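Local coordinates for protein putative oxidoreductase molybdopterin-binding subunit (Sulfolobus tokodaii, PDB 4ZOH) that probably serves as the molybdenum-carrying catalytic subunit of a xanthine dehydrogenase/aldehyde oxidase-type oxidoreductase, holding the pterin cytosine dinucleotide cofactor, at residues Ile557-Gly569 against Leu658-Ile670. Numbering follows the deposited sequence.
Sequences IYNVKQPPTTPYG and LGKSPHPTGSKGI. With MCN (pterin cytosine dinucleotide), chain D.
Tyr-558 and His-663 approach edge-on, the phenol OH lying in the imidazole plane 2.7 Å from ND1 in a hydrogen bond. The ring planes stand 78° apart, with no ring stacked on the other. CD of Pro-664 lies 3.3 Å from the same Tyr-558 OH. Gln-562, its chain bent about the CB-CG bond (chi2 81°), slides antiparallel past His-663, bringing OE1 within 3.3 Å of CE1, while its CG packs on CG of Pro-662. Farther along, Lys-668 runs extended beyond CG across Thr-565, whose OG1 lies 3.3 Å from Lys-668 CE. This reach delivers NZ to Thr-566 O at 2.8 Å, 56° out of the carbonyl plane, so the bond misses the lone-pair direction. Asp-381 pairs with the same ammonium and accepts from both threonine hydroxyls, tying 557-569 and 658-670 to one carboxylate.

In the second shell, an ST turn sets the histidine: Ser-661 OG accepts from His-663 N at 3.2 Å and donates to Ser-667 O. A type I turn from His-663 to Gly-666 follows. The backbone beyond it serves the cofactor, Lys-668 O accepting from cytosine N4 at 3.0 Å and Ile-670 N donating to phosphate O2A. Helix 486-512 touches Val-560, His-663 and Pro-664. The loop between strand 651-655 and helix 673-688 packs along the connection that leads from strand 553-559 in one sheet to strand 568-577 in another.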
ATOM      1  N   ILE A 557       7.195  13.859  26.997  1.00 29.23           N
ATOM      2  CA  ILE A 557       7.811  14.819  26.118  1.00 29.05           C
ATOM      3  C   ILE A 557       8.963  15.236  27.001  1.00 32.96           C
ATOM      4  O   ILE A 557       8.741  15.630  28.172  1.00 29.79           O
ATOM      5  CB  ILE A 557       6.881  16.012  25.792  1.00 27.15           C
ATOM      6  CG1 ILE A 557       5.664  15.578  24.949  1.00 28.40           C
ATOM      7  CG2 ILE A 557       7.675  17.149  25.143  1.00 26.78           C
ATOM      8  CD1 ILE A 557       4.566  16.654  24.795  1.00 31.19           C
ATOM      9  N   TYR A 558      10.166  15.132  26.455  1.00 29.04           N
ATOM     10  CA  TYR A 558      11.362  15.621  27.115  1.00 32.76           C
ATOM     11  C   TYR A 558      11.713  16.996  26.548  1.00 33.99           C
ATOM     12  O   TYR A 558      12.187  17.112  25.431  1.00 35.75           O
ATOM     13  CB  TYR A 558      12.529  14.589  26.953  1.00 32.82           C
ATOM     14  CG  TYR A 558      13.838  15.044  27.585  1.00 32.93           C
ATOM     15  CD1 TYR A 558      13.972  15.143  29.007  1.00 32.40           C
ATOM     16  CD2 TYR A 558      14.934  15.387  26.790  1.00 28.63           C
ATOM     17  CE1 TYR A 558      15.177  15.566  29.591  1.00 35.73           C
ATOM     18  CE2 TYR A 558      16.133  15.834  27.381  1.00 34.03           C
ATOM     19  CZ  TYR A 558      16.235  15.908  28.779  1.00 30.93           C
ATOM     20  OH  TYR A 558      17.383  16.313  29.347  1.00 33.83           O
ATOM     21  N   ASN A 559      11.387  18.046  27.295  1.00 40.24           N
ATOM     22  CA  ASN A 559      11.696  19.428  26.889  1.00 40.07           C
ATOM     23  C   ASN A 559      13.194  19.647  27.142  1.00 33.42           C
ATOM     24  O   ASN A 559      13.712  19.190  28.112  1.00 32.37           O
ATOM     25  CB  ASN A 559      10.797  20.452  27.615  1.00 39.62           C
ATOM     26  CG  ASN A 559      10.720  20.196  29.124  1.00 47.96           C
ATOM     27  OD1 ASN A 559      10.520  19.051  29.570  1.00 55.01           O
ATOM     28  ND2 ASN A 559      10.867  21.263  29.930  1.00 50.89           N
ATOM     29  N   VAL A 560      13.901  20.255  26.222  1.00 31.89           N
ATOM     30  CA  VAL A 560      15.369  20.396  26.395  1.00 32.09           C
ATOM     31  C   VAL A 560      15.670  21.768  27.047  1.00 37.23           C
ATOM     32  O   VAL A 560      15.606  22.793  26.379  1.00 31.48           O
ATOM     33  CB  VAL A 560      16.108  20.235  25.058  1.00 31.61           C
ATOM     34  CG1 VAL A 560      17.625  20.542  25.185  1.00 33.76           C
ATOM     35  CG2 VAL A 560      15.854  18.829  24.464  1.00 28.81           C
ATOM     36  N   LYS A 561      16.000  21.754  28.340  1.00 34.34           N
ATOM     37  CA  LYS A 561      16.355  22.971  29.065  1.00 42.94           C
ATOM     38  C   LYS A 561      17.840  23.339  28.968  1.00 40.14           C
ATOM     39  O   LYS A 561      18.176  24.491  29.067  1.00 37.79           O
ATOM     40  CB  LYS A 561      15.875  22.884  30.518  1.00 45.91           C
ATOM     41  CG  LYS A 561      14.378  23.059  30.619  1.00 52.08           C
ATOM     42  CD  LYS A 561      13.781  22.230  31.748  1.00 62.79           C
ATOM     43  CE  LYS A 561      12.736  23.018  32.541  1.00 67.38           C
ATOM     44  NZ  LYS A 561      12.395  22.283  33.790  1.00 73.50           N
ATOM     45  N   GLN A 562      18.716  22.379  28.686  1.00 39.35           N
ATOM     46  CA  GLN A 562      20.152  22.625  28.725  1.00 37.33           C
ATOM     47  C   GLN A 562      20.615  23.083  27.373  1.00 39.59           C
ATOM     48  O   GLN A 562      19.970  22.823  26.355  1.00 44.32           O
ATOM     49  CB  GLN A 562      20.930  21.367  29.171  1.00 38.02           C
ATOM     50  CG  GLN A 562      20.426  20.693  30.447  1.00 37.78           C
ATOM     51  CD  GLN A 562      19.221  19.786  30.196  1.00 44.82           C
ATOM     52  OE1 GLN A 562      18.491  19.864  29.145  1.00 44.93           O
ATOM     53  NE2 GLN A 562      18.977  18.923  31.151  1.00 44.33           N
ATOM     54  N   PRO A 563      21.752  23.787  27.334  1.00 39.70           N
ATOM     55  CA  PRO A 563      22.227  24.071  26.017  1.00 32.55           C
ATOM     56  C   PRO A 563      22.868  22.802  25.317  1.00 35.04           C
ATOM     57  O   PRO A 563      22.968  21.700  25.925  1.00 34.09           O
ATOM     58  CB  PRO A 563      23.232  25.188  26.271  1.00 33.30           C
ATOM     59  CG  PRO A 563      23.792  24.897  27.618  1.00 35.26           C
ATOM     60  CD  PRO A 563      22.629  24.353  28.388  1.00 36.92           C
ATOM     61  N   PRO A 564      23.228  22.921  24.027  1.00 31.80           N
ATOM     62  CA  PRO A 564      23.779  21.729  23.368  1.00 30.43           C
ATOM     63  C   PRO A 564      24.966  21.110  24.206  1.00 30.18           C
ATOM     64  O   PRO A 564      25.799  21.852  24.711  1.00 28.51           O
ATOM     65  CB  PRO A 564      24.297  22.275  22.021  1.00 28.11           C
ATOM     66  CG  PRO A 564      23.600  23.599  21.807  1.00 33.54           C
ATOM     67  CD  PRO A 564      22.891  24.007  23.076  1.00 31.78           C
ATOM     68  N   THR A 565      24.982  19.793  24.390  1.00 28.22           N
ATOM     69  CA  THR A 565      26.079  19.078  25.038  1.00 27.68           C
ATOM     70  C   THR A 565      27.220  18.866  24.051  1.00 29.75           C
ATOM     71  O   THR A 565      26.987  18.653  22.841  1.00 29.99           O
ATOM     72  CB  THR A 565      25.592  17.765  25.635  1.00 29.43           C
ATOM     73  OG1 THR A 565      26.565  17.249  26.550  1.00 29.50           O
ATOM     74  CG2 THR A 565      25.253  16.703  24.531  1.00 25.98           C
ATOM     75  N   THR A 566      28.463  18.950  24.548  1.00 27.32           N
ATOM     76  CA  THR A 566      29.639  19.080  23.655  1.00 26.46           C
ATOM     77  C   THR A 566      30.629  17.886  23.760  1.00 29.65           C
ATOM     78  O   THR A 566      31.338  17.785  24.769  1.00 30.98           O
ATOM     79  CB  THR A 566      30.395  20.406  23.946  1.00 27.21           C
ATOM     80  OG1 THR A 566      30.827  20.405  25.332  1.00 27.17           O
ATOM     81  CG2 THR A 566      29.473  21.670  23.655  1.00 25.47           C
ATOM     82  N   PRO A 567      30.651  16.941  22.755  1.00 32.35           N
ATOM     83  CA  PRO A 567      31.728  15.918  22.776  1.00 26.98           C
ATOM     84  C   PRO A 567      32.970  16.546  22.198  1.00 26.82           C
ATOM     85  O   PRO A 567      32.886  17.623  21.600  1.00 26.52           O
ATOM     86  CB  PRO A 567      31.217  14.850  21.802  1.00 29.67           C
ATOM     87  CG  PRO A 567      30.433  15.645  20.784  1.00 29.87           C
ATOM     88  CD  PRO A 567      29.690  16.668  21.655  1.00 27.87           C
ATOM     89  N   TYR A 568      34.094  15.851  22.317  1.00 25.09           N
ATOM     90  CA  TYR A 568      35.388  16.332  21.841  1.00 24.93           C
ATOM     91  C   TYR A 568      36.265  15.102  21.607  1.00 25.32           C
ATOM     92  O   TYR A 568      35.991  14.015  22.137  1.00 26.90           O
ATOM     93  CB  TYR A 568      36.043  17.273  22.914  1.00 25.40           C
ATOM     94  CG  TYR A 568      36.186  16.601  24.284  1.00 27.36           C
ATOM     95  CD1 TYR A 568      37.407  16.004  24.676  1.00 28.59           C
ATOM     96  CD2 TYR A 568      35.095  16.506  25.162  1.00 24.09           C
ATOM     97  CE1 TYR A 568      37.518  15.394  25.930  1.00 28.13           C
ATOM     98  CE2 TYR A 568      35.194  15.876  26.394  1.00 28.34           C
ATOM     99  CZ  TYR A 568      36.413  15.304  26.766  1.00 31.35           C
ATOM    100  OH  TYR A 568      36.507  14.649  27.970  1.00 27.78           O
ATOM    101  N   GLY A 569      37.327  15.249  20.828  1.00 27.12           N
ATOM    102  CA  GLY A 569      38.291  14.182  20.753  1.00 22.80           C
ATOM    103  C   GLY A 569      39.488  14.539  19.948  1.00 24.29           C
ATOM    104  O   GLY A 569      39.633  15.681  19.533  1.00 22.91           O
ATOM    105  N   LEU A 658      34.871  10.799  30.173  1.00 33.85           N
ATOM    106  CA  LEU A 658      35.350  11.788  31.195  1.00 31.10           C
ATOM    107  C   LEU A 658      34.261  12.849  31.458  1.00 35.78           C
ATOM    108  O   LEU A 658      34.193  13.447  32.534  1.00 38.39           O
ATOM    109  CB  LEU A 658      36.603  12.500  30.668  1.00 28.54           C
ATOM    110  CG  LEU A 658      37.677  11.622  30.011  1.00 28.97           C
ATOM    111  CD1 LEU A 658      38.828  12.445  29.459  1.00 26.10           C
ATOM    112  CD2 LEU A 658      38.167  10.578  31.055  1.00 29.99           C
ATOM    113  N   GLY A 659      33.406  13.092  30.470  1.00 35.58           N
ATOM    114  CA  GLY A 659      32.334  14.099  30.585  1.00 32.90           C
ATOM    115  C   GLY A 659      31.031  13.558  30.021  1.00 33.99           C
ATOM    116  O   GLY A 659      30.976  13.273  28.838  1.00 34.92           O
ATOM    117  N   LYS A 660      30.038  13.342  30.894  1.00 32.26           N
ATOM    118  CA  LYS A 660      28.637  13.038  30.529  1.00 35.88           C
ATOM    119  C   LYS A 660      27.822  14.319  30.270  1.00 37.75           C
ATOM    120  O   LYS A 660      28.198  15.433  30.706  1.00 33.98           O
ATOM    121  CB  LYS A 660      27.939  12.201  31.591  1.00 34.55           C
ATOM    122  CG  LYS A 660      28.577  10.823  31.863  1.00 40.56           C
ATOM    123  CD  LYS A 660      28.067  10.219  33.163  1.00 36.46           C
ATOM    124  CE  LYS A 660      26.550  10.186  33.272  1.00 42.63           C
ATOM    125  NZ  LYS A 660      26.046   9.957  34.669  1.00 48.21           N
ATOM    126  N   SER A 661      26.724  14.158  29.541  1.00 31.09           N
ATOM    127  CA  SER A 661      25.846  15.275  29.246  1.00 31.02           C
ATOM    128  C   SER A 661      24.968  15.467  30.476  1.00 29.01           C
ATOM    129  O   SER A 661      24.914  14.588  31.337  1.00 30.12           O
ATOM    130  CB  SER A 661      24.998  14.947  27.997  1.00 26.41           C
ATOM    131  OG  SER A 661      23.985  14.066  28.390  1.00 25.61           O
ATOM    132  N   PRO A 662      24.261  16.606  30.591  1.00 31.27           N
ATOM    133  CA  PRO A 662      23.310  16.659  31.751  1.00 31.23           C
ATOM    134  C   PRO A 662      22.010  15.836  31.553  1.00 34.01           C
ATOM    135  O   PRO A 662      21.183  15.760  32.460  1.00 32.78           O
ATOM    136  CB  PRO A 662      22.983  18.155  31.905  1.00 31.64           C
ATOM    137  CG  PRO A 662      23.435  18.809  30.609  1.00 34.73           C
ATOM    138  CD  PRO A 662      24.445  17.915  29.929  1.00 33.34           C
ATOM    139  N   HIS A 663      21.829  15.221  30.387  1.00 28.49           N
ATOM    140  CA  HIS A 663      20.554  14.535  30.084  1.00 29.81           C
ATOM    141  C   HIS A 663      20.460  13.177  30.793  1.00 30.43           C
ATOM    142  O   HIS A 663      21.492  12.565  31.120  1.00 29.13           O
ATOM    143  CB  HIS A 663      20.430  14.370  28.548  1.00 28.23           C
ATOM    144  CG  HIS A 663      20.538  15.681  27.810  1.00 26.85           C
ATOM    145  ND1 HIS A 663      19.567  16.670  27.883  1.00 28.28           N
ATOM    146  CD2 HIS A 663      21.527  16.183  27.037  1.00 23.19           C
ATOM    147  CE1 HIS A 663      19.931  17.699  27.125  1.00 25.15           C
ATOM    148  NE2 HIS A 663      21.130  17.436  26.623  1.00 29.13           N
ATOM    149  N   PRO A 664      19.231  12.685  31.003  1.00 27.72           N
ATOM    150  CA  PRO A 664      19.055  11.410  31.705  1.00 30.75           C
ATOM    151  C   PRO A 664      19.808  10.228  31.068  1.00 31.62           C
ATOM    152  O   PRO A 664      20.038   9.242  31.737  1.00 34.16           O
ATOM    153  CB  PRO A 664      17.522  11.150  31.653  1.00 30.44           C
ATOM    154  CG  PRO A 664      16.923  12.501  31.473  1.00 30.62           C
ATOM    155  CD  PRO A 664      17.957  13.384  30.773  1.00 28.20           C
ATOM    156  N   THR A 665      20.203  10.316  29.809  1.00 30.40           N
ATOM    157  CA  THR A 665      20.968   9.222  29.220  1.00 30.25           C
ATOM    158  C   THR A 665      22.460   9.381  29.558  1.00 31.09           C
ATOM    159  O   THR A 665      23.191   8.409  29.441  1.00 28.66           O
ATOM    160  CB  THR A 665      20.815   9.148  27.684  1.00 28.46           C
ATOM    161  OG1 THR A 665      21.288  10.384  27.125  1.00 27.70           O
ATOM    162  CG2 THR A 665      19.347   8.938  27.321  1.00 29.78           C
ATOM    163  N   GLY A 666      22.895  10.600  29.933  1.00 29.66           N
ATOM    164  CA  GLY A 666      24.347  10.941  30.043  1.00 29.52           C
ATOM    165  C   GLY A 666      25.141  11.042  28.740  1.00 29.14           C
ATOM    166  O   GLY A 666      26.354  11.388  28.730  1.00 24.92           O
ATOM    167  N   SER A 667      24.468  10.769  27.615  1.00 27.76           N
ATOM    168  CA  SER A 667      25.127  10.673  26.303  1.00 23.18           C
ATOM    169  C   SER A 667      25.228  12.020  25.560  1.00 23.81           C
ATOM    170  O   SER A 667      24.412  12.901  25.752  1.00 24.23           O
ATOM    171  CB  SER A 667      24.293   9.705  25.425  1.00 26.78           C
ATOM    172  OG  SER A 667      23.034  10.295  25.062  1.00 22.17           O
ATOM    173  N   LYS A 668      26.208  12.149  24.678  1.00 22.56           N
ATOM    174  CA  LYS A 668      26.324  13.242  23.754  1.00 25.64           C
ATOM    175  C   LYS A 668      26.296  12.599  22.368  1.00 27.48           C
ATOM    176  O   LYS A 668      26.554  11.379  22.242  1.00 25.46           O
ATOM    177  CB  LYS A 668      27.677  14.007  23.944  1.00 21.61           C
ATOM    178  CG  LYS A 668      27.935  14.320  25.431  1.00 22.01           C
ATOM    179  CD  LYS A 668      29.145  15.242  25.657  1.00 22.59           C
ATOM    180  CE  LYS A 668      29.331  15.619  27.148  1.00 22.14           C
ATOM    181  NZ  LYS A 668      30.386  16.706  27.162  1.00 23.03           N
ATOM    182  N   GLY A 669      26.070  13.426  21.332  1.00 22.36           N
ATOM    183  CA  GLY A 669      26.018  12.927  19.992  1.00 23.11           C
ATOM    184  C   GLY A 669      27.331  12.643  19.330  1.00 25.83           C
ATOM    185  O   GLY A 669      28.322  13.410  19.476  1.00 26.66           O
ATOM    186  N   ILE A 670      27.336  11.580  18.528  1.00 22.17           N
ATOM    187  CA  ILE A 670      28.479  11.244  17.713  1.00 20.39           C
ATOM    188  C   ILE A 670      28.137  11.195  16.213  1.00 19.25           C
ATOM    189  O   ILE A 670      29.042  11.009  15.338  1.00 18.68           O
ATOM    190  CB  ILE A 670      29.011   9.822  18.149  1.00 22.45           C
ATOM    191  CG1 ILE A 670      30.460   9.606  17.628  1.00 18.07           C
ATOM    192  CG2 ILE A 670      28.076   8.703  17.586  1.00 19.04           C
ATOM    193  CD1 ILE A 670      31.261   8.478  18.285  1.00 20.15           C
TER
HETATM  194  N1  MCN D 801      25.388   6.479  20.037  1.00 26.58           N
HETATM  195  C2  MCN D 801      25.641   5.849  21.245  1.00 27.83           C
HETATM  196  N3  MCN D 801      26.146   6.535  22.317  1.00 26.87           N
HETATM  197  C4  MCN D 801      26.414   7.891  22.163  1.00 26.25           C
HETATM  198  C5  MCN D 801      26.167   8.538  20.954  1.00 26.33           C
HETATM  199  C6  MCN D 801      25.623   7.833  19.879  1.00 24.07           C
HETATM  200  O2  MCN D 801      25.420   4.648  21.431  1.00 27.20           O
HETATM  201  N4  MCN D 801      26.899   8.535  23.203  1.00 23.47           N
HETATM  202  C1' MCN D 801      24.823   5.667  18.957  1.00 26.05           C
HETATM  203  C2D MCN D 801      23.296   5.757  18.995  1.00 27.48           C
HETATM  204  O2' MCN D 801      22.707   4.727  19.730  1.00 34.26           O
HETATM  205  C3' MCN D 801      22.921   5.540  17.553  1.00 26.77           C
HETATM  206  C4D MCN D 801      23.916   6.422  16.920  1.00 27.36           C
HETATM  207  O4D MCN D 801      25.170   6.194  17.698  1.00 26.77           O
HETATM  208  O3' MCN D 801      23.097   4.234  17.125  1.00 26.35           O
HETATM  209  C5' MCN D 801      23.139   7.692  17.209  1.00 28.96           C
HETATM  210  O5' MCN D 801      23.874   8.761  17.034  1.00 29.72           O
HETATM  211  PA  MCN D 801      23.421  10.238  17.535  1.00 25.88           P
HETATM  212  O1A MCN D 801      22.338  10.368  18.489  1.00 26.43           O
HETATM  213  O2A MCN D 801      24.798  10.760  17.836  1.00 24.53           O
HETATM  214  O3A MCN D 801      23.059  10.820  15.994  1.00 25.71           O
HETATM  215  PB  MCN D 801      21.602  10.607  15.332  1.00 22.58           P
HETATM  216  O1B MCN D 801      20.729  11.770  15.776  1.00 23.31           O
HETATM  217  O2B MCN D 801      21.005   9.280  15.507  1.00 19.76           O
HETATM  218  O3B MCN D 801      22.004  10.726  13.861  1.00 20.82           O
HETATM  219  C10 MCN D 801      22.038  11.983  13.130  1.00 19.76           C
HETATM  220  C9' MCN D 801      23.344  12.131  12.388  1.00 20.12           C
HETATM  221  C8' MCN D 801      23.335  13.214  11.446  1.00 22.27           C
HETATM  222  S8' MCN D 801      22.912  14.836  11.973  1.00 25.50           S
HETATM  223  C7' MCN D 801      23.763  13.068  10.161  1.00 22.72           C
HETATM  224  S7' MCN D 801      23.899  14.428   9.015  1.00 24.97           S
HETATM  225  C6' MCN D 801      24.278  11.810   9.657  1.00 23.76           C
HETATM  226  C7  MCN D 801      24.676  10.872  10.845  1.00 24.09           C
HETATM  227  O9' MCN D 801      23.593  10.881  11.752  1.00 22.33           O
HETATM  228  N5' MCN D 801      23.384  11.160   8.700  1.00 22.48           N
HETATM  229  C4A MCN D 801      23.322   9.763   8.521  1.00 25.33           C
HETATM  230  N8' MCN D 801      24.886   9.476  10.350  1.00 23.55           N
HETATM  231  C4B MCN D 801      24.124   8.935   9.358  1.00 25.90           C
HETATM  232  N1' MCN D 801      24.157   7.607   9.219  1.00 24.57           N
HETATM  233  C2' MCN D 801      23.381   7.034   8.302  1.00 23.89           C
HETATM  234  N2' MCN D 801      23.420   5.722   8.203  1.00 23.95           N
HETATM  235  N3' MCN D 801      22.544   7.785   7.412  1.00 22.66           N
HETATM  236  C4' MCN D 801      22.519   9.196   7.502  1.00 26.60           C
HETATM  237  O4' MCN D 801      21.796   9.870   6.712  1.00 24.48           O
HETATM  238  O   HOH W   1      21.950  19.069  25.059  1.00 25.34           O